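Local coordinates for berberine bridge enzyme-like 28 (Arabidopsis thaliana, PDB 5D79), which is a secreted, FAD-dependent oxidoreductase of the berberine bridge enzyme-like family, involved in adaptation to salt stress, at residues 258-263 with 267-272. Numbering follows the deposited sequence.
Sequences VQKTSK and VRIIKK
A strand-to-helix turn folds back on itself here: the end of strand 253-260 meets the first turns of helix 263-276 through one backbone hydrogen bond and two small aliphatic contacts, K263 with V267 and K260 with I269. V267 N donates to K263 O at 2.8 Å, the i to i+4 bond of the first helical turn. V267 CG2 comes to 3.2 Å from the same oxygen, K263 O, off to one side of the N-H. That methyl also lies 3.9 Å from K263 CG, the lysine and valine side chains leaving the helix alongside each other, in the same direction. K263 carries CG anti to its backbone N (chi1 -172°) and stays extended, its NZ reaching a weak hydrogen bond to Q382 O, while V267 packs on E378; both therefore border helix 378-388. S262 occupies the N-cap position. The unit is a beta-alpha connection near one edge of the seven-stranded antiparallel sheet, where 253-260 lies between 331-334 and 298-306 and the helix packs on one face; K260 bonds to A300 through the backbone. It lies well away from the flavin, its centre about 27 Å from the centre of the chain. On the sheet side K260 and I269 cross at about a right angle. The lysine chain bends at chi2 (-54°), which brings two of its carbons to the same methyl: CG and CE each stand 4.0 Å from I269 CD1. F302 on the neighbouring strand touches both side chains, and L324 adds to the packing of the buried I269. Beyond the methyl, K260 NZ makes a long, weak ion pair with E265, which R268 NH2 also approaches weakly; this shared carboxylate probably eases the proximity of K260 NZ and R268 NH2, 6.6 Å apart.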
loop_
_atom_site.group_PDB
_atom_site.type_symbol
_atom_site.label_atom_id
_atom_site.label_comp_id
_atom_site.label_asym_id
_atom_site.label_seq_id
_atom_site.Cartn_x
_atom_site.Cartn_y
_atom_site.Cartn_z
ATOM N N VAL A 258 -3.651 -16.941 17.601
ATOM C CA VAL A 258 -4.639 -17.927 17.997
ATOM C C VAL A 258 -5.349 -18.426 16.747
ATOM O O VAL A 258 -5.776 -17.639 15.912
ATOM C CB VAL A 258 -5.653 -17.356 18.999
ATOM C CG1 VAL A 258 -6.842 -18.296 19.151
ATOM C CG2 VAL A 258 -4.983 -17.101 20.341
ATOM N N GLN A 259 -5.449 -19.741 16.618
ATOM C CA GLN A 259 -6.073 -20.355 15.463
ATOM C C GLN A 259 -7.413 -20.983 15.849
ATOM O O GLN A 259 -7.532 -21.634 16.883
ATOM C CB GLN A 259 -5.138 -21.409 14.855
ATOM C CG GLN A 259 -5.593 -21.937 13.520
ATOM C CD GLN A 259 -5.360 -23.423 13.378
ATOM O OE1 GLN A 259 -5.286 -24.148 14.371
ATOM N NE2 GLN A 259 -5.243 -23.889 12.141
ATOM N N LYS A 260 -8.423 -20.775 15.011
ATOM C CA LYS A 260 -9.727 -21.387 15.212
ATOM C C LYS A 260 -10.195 -22.057 13.930
ATOM O O LYS A 260 -10.422 -21.404 12.922
ATOM C CB LYS A 260 -10.749 -20.353 15.676
ATOM C CG LYS A 260 -10.451 -19.765 17.036
ATOM C CD LYS A 260 -10.276 -20.847 18.095
ATOM C CE LYS A 260 -9.978 -20.237 19.457
ATOM N NZ LYS A 260 -9.472 -21.243 20.436
ATOM N N THR A 261 -10.339 -23.370 13.979
ATOM C CA THR A 261 -10.689 -24.131 12.792
ATOM C C THR A 261 -12.178 -24.472 12.779
ATOM O O THR A 261 -12.719 -24.852 11.742
ATOM C CB THR A 261 -9.845 -25.429 12.695
ATOM O OG1 THR A 261 -9.941 -26.161 13.921
ATOM C CG2 THR A 261 -8.380 -25.100 12.446
ATOM N N SER A 262 -12.830 -24.334 13.934
ATOM C CA SER A 262 -14.261 -24.593 14.063
ATOM C C SER A 262 -15.079 -23.365 13.660
ATOM O O SER A 262 -14.993 -22.320 14.313
ATOM C CB SER A 262 -14.604 -25.008 15.500
ATOM O OG SER A 262 -16.008 -25.058 15.719
ATOM N N LYS A 263 -15.873 -23.500 12.595
ATOM C CA LYS A 263 -16.627 -22.374 12.052
ATOM C C LYS A 263 -17.506 -21.779 13.128
ATOM O O LYS A 263 -17.446 -20.582 13.366
ATOM C CB LYS A 263 -17.481 -22.779 10.840
ATOM C CG LYS A 263 -18.134 -21.587 10.138
ATOM C CD LYS A 263 -18.989 -21.992 8.949
ATOM C CE LYS A 263 -19.801 -20.814 8.450
ATOM N NZ LYS A 263 -20.831 -21.214 7.464
ATOM N N VAL A 267 -16.852 -17.975 14.279
ATOM C CA VAL A 267 -17.843 -16.969 13.902
ATOM C C VAL A 267 -18.278 -16.217 15.157
ATOM O O VAL A 267 -18.442 -14.996 15.144
ATOM C CB VAL A 267 -19.069 -17.608 13.187
ATOM C CG1 VAL A 267 -20.222 -16.616 13.072
ATOM C CG2 VAL A 267 -18.686 -18.134 11.807
ATOM N N ARG A 268 -18.443 -16.965 16.242
ATOM C CA ARG A 268 -18.774 -16.419 17.557
ATOM C C ARG A 268 -17.761 -15.364 18.021
ATOM O O ARG A 268 -18.125 -14.288 18.511
ATOM C CB ARG A 268 -18.844 -17.570 18.557
ATOM C CG ARG A 268 -19.269 -17.205 19.959
ATOM C CD ARG A 268 -19.192 -18.439 20.865
ATOM N NE ARG A 268 -17.854 -19.027 20.845
ATOM C CZ ARG A 268 -16.846 -18.593 21.591
ATOM N NH1 ARG A 268 -17.022 -17.576 22.425
ATOM N NH2 ARG A 268 -15.661 -19.174 21.505
ATOM N N ILE A 269 -16.488 -15.698 17.840
ATOM C CA ILE A 269 -15.352 -14.880 18.252
ATOM C C ILE A 269 -15.169 -13.659 17.342
ATOM O O ILE A 269 -14.824 -12.564 17.796
ATOM C CB ILE A 269 -14.065 -15.742 18.264
ATOM C CG1 ILE A 269 -14.130 -16.759 19.407
ATOM C CG2 ILE A 269 -12.817 -14.884 18.351
ATOM C CD1 ILE A 269 -13.116 -17.841 19.295
ATOM N N ILE A 270 -15.408 -13.852 16.051
ATOM C CA ILE A 270 -15.331 -12.755 15.094
ATOM C C ILE A 270 -16.408 -11.693 15.392
ATOM O O ILE A 270 -16.134 -10.491 15.345
ATOM C CB ILE A 270 -15.459 -13.283 13.639
ATOM C CG1 ILE A 270 -14.207 -14.109 13.259
ATOM C CG2 ILE A 270 -15.668 -12.129 12.675
ATOM C CD1 ILE A 270 -14.395 -15.140 12.126
ATOM N N LYS A 271 -17.620 -12.143 15.720
ATOM C CA LYS A 271 -18.700 -11.242 16.135
ATOM C C LYS A 271 -18.286 -10.357 17.303
ATOM O O LYS A 271 -18.556 -9.162 17.302
ATOM C CB LYS A 271 -19.953 -12.031 16.518
ATOM C CG LYS A 271 -20.735 -12.571 15.345
ATOM C CD LYS A 271 -22.111 -13.034 15.794
ATOM C CE LYS A 271 -22.947 -11.865 16.297
ATOM N NZ LYS A 271 -24.100 -12.319 17.127
ATOM N N LYS A 272 -17.628 -10.952 18.294
ATOM C CA LYS A 272 -17.127 -10.217 19.450
ATOM C C LYS A 272 -15.957 -9.297 19.085
ATOM O O LYS A 272 -15.871 -8.178 19.592
ATOM C CB LYS A 272 -16.713 -11.196 20.553
ATOM C CG LYS A 272 -15.860 -10.591 21.656
ATOM C CD LYS A 272 -16.623 -9.541 22.456
ATOM C CE LYS A 272 -15.766 -8.944 23.572
ATOM N NZ LYS A 272 -15.543 -9.906 24.686
#